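Local coordinates for protein pectate lyase II (Xanthomonas campestris pv. campestris, PDB 2QY1) that probably cleaves the pectate of plant cell walls as a secreted polysaccharide lyase of family 1, at residues L140-G145 with N203-V208; R193-H198 with L302-T307; G278-D281 with P285-N288. The protein carries 2 engineered substitutions. All blocks are in the same frame, centred on the assembly; numbering follows the deposited sequence.

Contact 1 of 3, residues L140-G145 with N203-V208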
# COMPACT_ATOMS: atom_id res chain seq x y z
N LEU A 140 7.22 2.68 15.26
CA LEU A 140 6.09 2.17 16.03
C LEU A 140 5.87 2.99 17.30
O LEU A 140 4.89 2.78 18.03
CB LEU A 140 6.31 0.69 16.37
CG LEU A 140 5.65 -0.43 15.55
CD1 LEU A 140 5.12 0.02 14.20
CD2 LEU A 140 6.56 -1.64 15.41
N THR A 141 6.80 3.91 17.58
CA THR A 141 6.72 4.76 18.76
C THR A 141 5.46 5.62 18.74
O THR A 141 5.10 6.20 17.70
CB THR A 141 7.99 5.63 18.91
OG1 THR A 141 9.12 4.79 19.17
CG2 THR A 141 7.85 6.63 20.06
N LYS A 142 4.78 5.68 19.88
CA LYS A 142 3.60 6.53 20.04
C LYS A 142 3.99 7.79 20.80
O LYS A 142 4.12 7.78 22.03
CB LYS A 142 2.46 5.76 20.70
CG LYS A 142 1.79 4.79 19.75
CD LYS A 142 1.24 3.56 20.45
CE LYS A 142 0.81 2.49 19.43
NZ LYS A 142 1.92 2.05 18.52
N CYS A 143 4.20 8.86 20.04
CA CYS A 143 4.77 10.10 20.56
C CYS A 143 3.85 10.85 21.50
O CYS A 143 2.63 10.88 21.30
CB CYS A 143 5.16 11.01 19.39
SG CYS A 143 6.44 10.27 18.35
N SER A 144 4.45 11.45 22.53
CA SER A 144 3.72 12.25 23.50
C SER A 144 2.92 13.35 22.81
O SER A 144 3.47 14.11 22.00
CB SER A 144 4.69 12.87 24.51
OG SER A 144 4.01 13.67 25.46
N GLY A 145 1.63 13.40 23.11
CA GLY A 145 0.73 14.44 22.59
C GLY A 145 0.24 14.25 21.17
O GLY A 145 -0.60 15.03 20.70
N ASN A 203 7.24 -6.20 11.15
CA ASN A 203 7.24 -5.29 12.29
C ASN A 203 6.27 -4.13 12.06
O ASN A 203 6.65 -2.96 12.05
CB ASN A 203 8.65 -4.79 12.62
CG ASN A 203 9.61 -5.93 12.94
OD1 ASN A 203 10.54 -6.21 12.18
ND2 ASN A 203 9.38 -6.60 14.07
N VAL A 204 5.01 -4.49 11.83
CA VAL A 204 3.93 -3.52 11.60
C VAL A 204 2.78 -3.83 12.56
O VAL A 204 2.78 -4.89 13.19
CB VAL A 204 3.44 -3.54 10.12
CG1 VAL A 204 4.56 -3.10 9.17
CG2 VAL A 204 2.91 -4.92 9.72
N GLU A 205 1.81 -2.93 12.66
CA GLU A 205 0.73 -3.12 13.63
C GLU A 205 -0.60 -3.57 13.03
O GLU A 205 -1.14 -4.60 13.43
CB GLU A 205 0.54 -1.89 14.52
CG GLU A 205 1.71 -1.64 15.47
CD GLU A 205 1.36 -0.75 16.65
OE1 GLU A 205 2.25 -0.54 17.50
OE2 GLU A 205 0.21 -0.25 16.75
N SER A 206 -1.12 -2.81 12.07
CA SER A 206 -2.45 -3.07 11.52
C SER A 206 -2.64 -2.52 10.10
O SER A 206 -1.75 -1.87 9.55
CB SER A 206 -3.53 -2.50 12.44
OG SER A 206 -3.54 -1.08 12.38
N ARG A 207 -3.82 -2.80 9.54
CA ARG A 207 -4.20 -2.40 8.18
C ARG A 207 -3.29 -3.06 7.15
O ARG A 207 -2.53 -2.38 6.45
CB ARG A 207 -4.14 -0.87 7.99
CG ARG A 207 -5.01 -0.03 8.91
CD ARG A 207 -4.98 1.39 8.38
NE ARG A 207 -5.71 2.35 9.20
CZ ARG A 207 -5.67 3.67 9.02
NH1 ARG A 207 -4.92 4.20 8.05
NH2 ARG A 207 -6.37 4.47 9.81
N VAL A 208 -3.36 -4.38 7.03
CA VAL A 208 -2.44 -5.10 6.15
C VAL A 208 -3.12 -6.00 5.10
O VAL A 208 -2.80 -7.19 5.00
CB VAL A 208 -1.37 -5.90 6.96
CG1 VAL A 208 -0.07 -5.93 6.20
CG2 VAL A 208 -1.13 -5.29 8.34
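Lys142 and Glu205 reach toward each other from their two segments, and a salt bridge between them forms the polar part of the contact; Leu140 and Glu205 give most of the buried surface. Lys142 NZ stands 2.8 Å from Glu205 OE1; it takes the syn side of that oxygen but lies 31° out of the carboxylate plane, and OE2 of the same group is farther from NZ, at 3.4 Å. Glu205 reaches out with its chain extended beyond CG, whereas the lysine chain bends at its second and last torsions (chi4 58°). That fold also lets NZ donate to the carbonyl oxygen of Leu140, at 3.1 Å.

Van der Waals contact accompanies the ionic one. Leu140 lies alongside the aliphatic part of Glu205, the two side chains running antiparallel, with Leu140 CD1 4.0 Å from Glu205 CG. The other leucine methyl, CD2, rests 3.6 Å from the backbone oxygen of Asn203. The loop 140-145 is tied elsewhere through the Cys56-Cys143 disulfide, and 203-208 rounds a corner of the parallel beta-helix.

With one ammonium shared between a carboxylate and a carbonyl at the protein surface, the link is electrostatic and directional, and solvent probably weakens its charge attraction.

Contact 2 of 3, residues R193-H198 with L302-T307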
# COMPACT_ATOMS: atom_id res chain seq x y z
N ARG A 193 -10.70 -2.28 -7.16
CA ARG A 193 -10.21 -3.57 -7.63
C ARG A 193 -8.70 -3.54 -7.45
O ARG A 193 -8.00 -2.86 -8.21
CB ARG A 193 -10.57 -3.80 -9.10
CG ARG A 193 -12.07 -3.79 -9.43
CD ARG A 193 -12.79 -4.99 -8.84
NE ARG A 193 -14.20 -5.05 -9.24
CZ ARG A 193 -15.20 -4.48 -8.58
NH1 ARG A 193 -14.96 -3.80 -7.46
NH2 ARG A 193 -16.44 -4.59 -9.03
N THR A 194 -8.20 -4.25 -6.45
CA THR A 194 -6.81 -4.14 -6.03
C THR A 194 -6.12 -5.49 -5.90
O THR A 194 -6.65 -6.41 -5.28
CB THR A 194 -6.68 -3.39 -4.68
OG1 THR A 194 -7.63 -2.31 -4.64
CG2 THR A 194 -5.27 -2.84 -4.49
N THR A 195 -4.94 -5.60 -6.49
CA THR A 195 -4.10 -6.77 -6.30
C THR A 195 -2.90 -6.40 -5.43
O THR A 195 -2.11 -5.53 -5.79
CB THR A 195 -3.62 -7.36 -7.64
OG1 THR A 195 -4.75 -7.56 -8.50
CG2 THR A 195 -2.90 -8.69 -7.41
N TYR A 196 -2.79 -7.05 -4.27
CA TYR A 196 -1.61 -6.93 -3.41
C TYR A 196 -0.82 -8.22 -3.53
O TYR A 196 -1.28 -9.27 -3.09
CB TYR A 196 -2.02 -6.76 -1.94
CG TYR A 196 -2.83 -5.52 -1.61
CD1 TYR A 196 -4.22 -5.53 -1.70
CD2 TYR A 196 -2.20 -4.36 -1.17
CE1 TYR A 196 -4.97 -4.40 -1.37
CE2 TYR A 196 -2.94 -3.22 -0.84
CZ TYR A 196 -4.32 -3.25 -0.95
OH TYR A 196 -5.05 -2.13 -0.62
N HIS A 197 0.38 -8.17 -4.11
CA HIS A 197 1.19 -9.39 -4.19
C HIS A 197 2.69 -9.20 -4.02
O HIS A 197 3.24 -8.15 -4.36
CB HIS A 197 0.88 -10.20 -5.46
CG HIS A 197 1.42 -9.61 -6.72
ND1 HIS A 197 2.64 -9.98 -7.24
CD2 HIS A 197 0.90 -8.71 -7.58
CE1 HIS A 197 2.86 -9.31 -8.36
NE2 HIS A 197 1.81 -8.53 -8.59
N HIS A 198 3.33 -10.23 -3.46
CA HIS A 198 4.78 -10.26 -3.21
C HIS A 198 5.30 -9.10 -2.36
O HIS A 198 6.47 -8.72 -2.45
CB HIS A 198 5.56 -10.38 -4.53
CG HIS A 198 5.45 -11.72 -5.18
ND1 HIS A 198 4.52 -12.00 -6.16
CD2 HIS A 198 6.16 -12.86 -5.00
CE1 HIS A 198 4.67 -13.26 -6.55
NE2 HIS A 198 5.65 -13.80 -5.86
N LEU A 302 -11.21 -12.83 -12.04
CA LEU A 302 -10.23 -11.78 -11.82
C LEU A 302 -9.97 -11.02 -13.12
O LEU A 302 -9.74 -9.81 -13.10
CB LEU A 302 -8.92 -12.36 -11.28
CG LEU A 302 -8.93 -12.83 -9.82
CD1 LEU A 302 -7.79 -13.80 -9.56
CD2 LEU A 302 -8.86 -11.65 -8.86
N GLY A 303 -10.03 -11.74 -14.24
CA GLY A 303 -9.87 -11.14 -15.56
C GLY A 303 -8.42 -10.89 -15.92
O GLY A 303 -8.14 -10.13 -16.85
N TYR A 304 -7.51 -11.54 -15.19
CA TYR A 304 -6.08 -11.47 -15.49
C TYR A 304 -5.34 -12.76 -15.18
O TYR A 304 -5.82 -13.61 -14.42
CB TYR A 304 -5.42 -10.28 -14.78
CG TYR A 304 -5.51 -10.28 -13.27
CD1 TYR A 304 -6.37 -9.40 -12.61
CD2 TYR A 304 -4.73 -11.13 -12.49
CE1 TYR A 304 -6.46 -9.37 -11.22
CE2 TYR A 304 -4.81 -11.12 -11.10
CZ TYR A 304 -5.67 -10.24 -10.48
OH TYR A 304 -5.75 -10.21 -9.10
N ILE A 305 -4.16 -12.89 -15.78
CA ILE A 305 -3.30 -14.06 -15.60
C ILE A 305 -2.22 -13.75 -14.57
O ILE A 305 -1.66 -12.65 -14.56
CB ILE A 305 -2.63 -14.46 -16.95
CG1 ILE A 305 -3.69 -14.65 -18.06
CG2 ILE A 305 -1.74 -15.70 -16.78
CD1 ILE A 305 -4.71 -15.77 -17.82
N TYR A 306 -1.93 -14.71 -13.69
CA TYR A 306 -0.90 -14.54 -12.66
C TYR A 306 -0.18 -15.85 -12.33
O TYR A 306 -0.78 -16.93 -12.38
CB TYR A 306 -1.49 -13.90 -11.40
CG TYR A 306 -2.54 -14.72 -10.68
CD1 TYR A 306 -3.85 -14.79 -11.15
CD2 TYR A 306 -2.23 -15.41 -9.50
CE1 TYR A 306 -4.82 -15.53 -10.48
CE2 TYR A 306 -3.19 -16.16 -8.83
CZ TYR A 306 -4.48 -16.22 -9.33
OH TYR A 306 -5.43 -16.95 -8.66
N THR A 307 1.10 -15.74 -12.00
CA THR A 307 1.92 -16.90 -11.61
C THR A 307 2.13 -16.90 -10.10
O THR A 307 2.69 -15.96 -9.54
CB THR A 307 3.30 -16.90 -12.33
OG1 THR A 307 3.10 -16.95 -13.75
CG2 THR A 307 4.14 -18.09 -11.91
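Thr195 loses the most surface to this contact, and it does so against the phenol end of Tyr304. The two side chains approach from opposite directions, and the hydroxyl OG1 of Thr195 donates a hydrogen bond to Tyr304 OH over 2.9 Å. The threonine methyl flanks the same phenol oxygen, with Thr195 CG2 3.6 Å from Tyr304 OH. Each hydroxyl has a further partner: Thr195 OG1 is also bonded to the backbone N of Tyr5, and Tyr304 OH to ND1 of His217. Two bonds thus grip each of these oxygens, tying strand 193-202, strand 215-226 and the N-terminal segment to a tyrosine of the loop that follows strand 287-288.

A first torsion of 59° tucks CG of Tyr304 over its own backbone, between N and C, while CB of Leu302 lies over one ring face, 3.8 Å above the plane and offset toward the rim. In the right-handed parallel beta-helix of pectate lyases, successive coils stack strand upon strand; here strand 193-202 lies between strands 164-174 and 215-226, and the irregular segment 302-307 lies against its outward side, touching it at Thr195 and His198. The touching portions run within 13° of the same direction, although the hydrogen bond joining them is between side chains.

Farther along, the contact thins. The carbonyl oxygen of Thr307 approaches the edge of the His198 ring near its plane, 4.5 Å from CE1, a loose approach. That ring is fixed from other sides: NE2 bonds to Thr309 OG1, Tyr168 stacks on it, and its ND1 shares an almost straight hydrogen bond with ND1 of His197, 3.0 Å long at 176°, either nitrogen being a possible donor.

Contact 3 of 3, residues G278-D281 with P285-N288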
# COMPACT_ATOMS: atom_id res chain seq x y z
N GLY A 278 -7.31 -12.45 18.83
CA GLY A 278 -7.93 -11.64 19.88
C GLY A 278 -9.33 -11.19 19.52
O GLY A 278 -9.72 -11.22 18.35
N THR A 279 -10.08 -10.77 20.53
CA THR A 279 -11.44 -10.26 20.35
C THR A 279 -11.39 -8.73 20.39
O THR A 279 -10.80 -8.16 21.31
CB THR A 279 -12.39 -10.80 21.45
OG1 THR A 279 -12.21 -12.21 21.60
CG2 THR A 279 -13.85 -10.52 21.11
N PRO A 280 -12.01 -8.07 19.40
CA PRO A 280 -11.97 -6.61 19.36
C PRO A 280 -12.80 -5.96 20.47
O PRO A 280 -13.86 -6.48 20.83
CB PRO A 280 -12.55 -6.27 17.98
CG PRO A 280 -13.43 -7.42 17.66
CD PRO A 280 -12.76 -8.63 18.26
N ASP A 281 -12.31 -4.84 20.99
CA ASP A 281 -13.07 -4.03 21.94
C ASP A 281 -14.16 -3.27 21.20
O ASP A 281 -13.91 -2.67 20.15
CB ASP A 281 -12.15 -3.05 22.68
CG ASP A 281 -11.14 -3.75 23.57
OD1 ASP A 281 -11.41 -4.87 24.05
OD2 ASP A 281 -10.06 -3.16 23.81
N PRO A 285 -20.13 -6.21 15.11
CA PRO A 285 -19.89 -7.61 14.74
C PRO A 285 -18.48 -7.84 14.19
O PRO A 285 -17.92 -6.96 13.53
CB PRO A 285 -20.94 -7.88 13.66
CG PRO A 285 -21.25 -6.53 13.10
CD PRO A 285 -21.17 -5.60 14.27
N TYR A 286 -17.93 -9.02 14.46
CA TYR A 286 -16.58 -9.37 14.01
C TYR A 286 -16.47 -10.84 13.58
O TYR A 286 -17.35 -11.65 13.88
CB TYR A 286 -15.55 -9.06 15.10
CG TYR A 286 -15.40 -10.13 16.15
CD1 TYR A 286 -16.27 -10.21 17.24
CD2 TYR A 286 -14.37 -11.08 16.07
CE1 TYR A 286 -16.14 -11.19 18.21
CE2 TYR A 286 -14.23 -12.07 17.04
CZ TYR A 286 -15.11 -12.12 18.10
OH TYR A 286 -14.97 -13.10 19.06
N ALA A 287 -15.38 -11.15 12.89
CA ALA A 287 -15.04 -12.52 12.53
C ALA A 287 -13.53 -12.73 12.53
O ALA A 287 -12.77 -11.85 12.11
CB ALA A 287 -15.63 -12.88 11.17
N ASN A 288 -13.10 -13.89 13.02
CA ASN A 288 -11.70 -14.31 12.97
C ASN A 288 -11.59 -15.63 12.21
O ASN A 288 -12.29 -16.60 12.53
CB ASN A 288 -11.13 -14.48 14.38
CG ASN A 288 -10.80 -13.15 15.06
OD1 ASN A 288 -10.64 -12.12 14.40
ND2 ASN A 288 -10.67 -13.19 16.38
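Pro280 lies over one face of the Tyr286 ring in a CH-pi contact, with CD 3.7 Å from the ring centroid and only 14° off the ring normal. The two residues belong to a short surface excursion of the beta-helix, in which the chain leaves strand 275-276, turns back and returns as strand 287-288, antiparallel to strand 245-255. Pro280 CG completes the cover on the inner part of the tyrosine, 3.7 Å from both CB and CG of that residue, while the methyl of Thr279 takes the outer end, its CG2 3.5 Å from Tyr286 OH. The first torsion of the tyrosine, chi1 83°, swings the ring to the proline's side, and a nearly perpendicular chi2 presents its face.

A polar tie accompanies this packing. The side-chain amide of Asn288 donates through ND2 to the carbonyl oxygen of Gly278.

The second shell sets both ends of that bond. Arg256 NH2 bonds to Gly278 O and also to Asn288 OD1, so one guanidinium nitrogen spans acceptor and amide, while Thr254 OG1 bonds to Asn288 OD1 as well. The Asn288 ND2 to Gly278 O bond measures 2.9 Å; that oxygen lies almost in the plane of the Asn288 amide, although ND2 stands 40° out of the plane of the glycine carbonyl.

The three contacts illustrate how a beta-helix holds irregular segments against its strands at separate places. Contact 1 opens first in the chain, and contact 2 interlocks with it, since their segments alternate; strand 193-202 leads almost directly into strand 204-206. Even so, their centres lie about 28 Å apart, on opposite sides of the chain's centre. Contact 3 is nested within the loop that contact 2 closes, its centre about 28 Å from that of contact 2 and about 20 Å from that of contact 1. None touches another: nearest atoms are about 7 Å (1 and 2), 11 Å (1 and 3) and 17 Å (2 and 3) apart. Thus a loop, a late segment before helix 314-321 and a local excursion are linked through the chain between them.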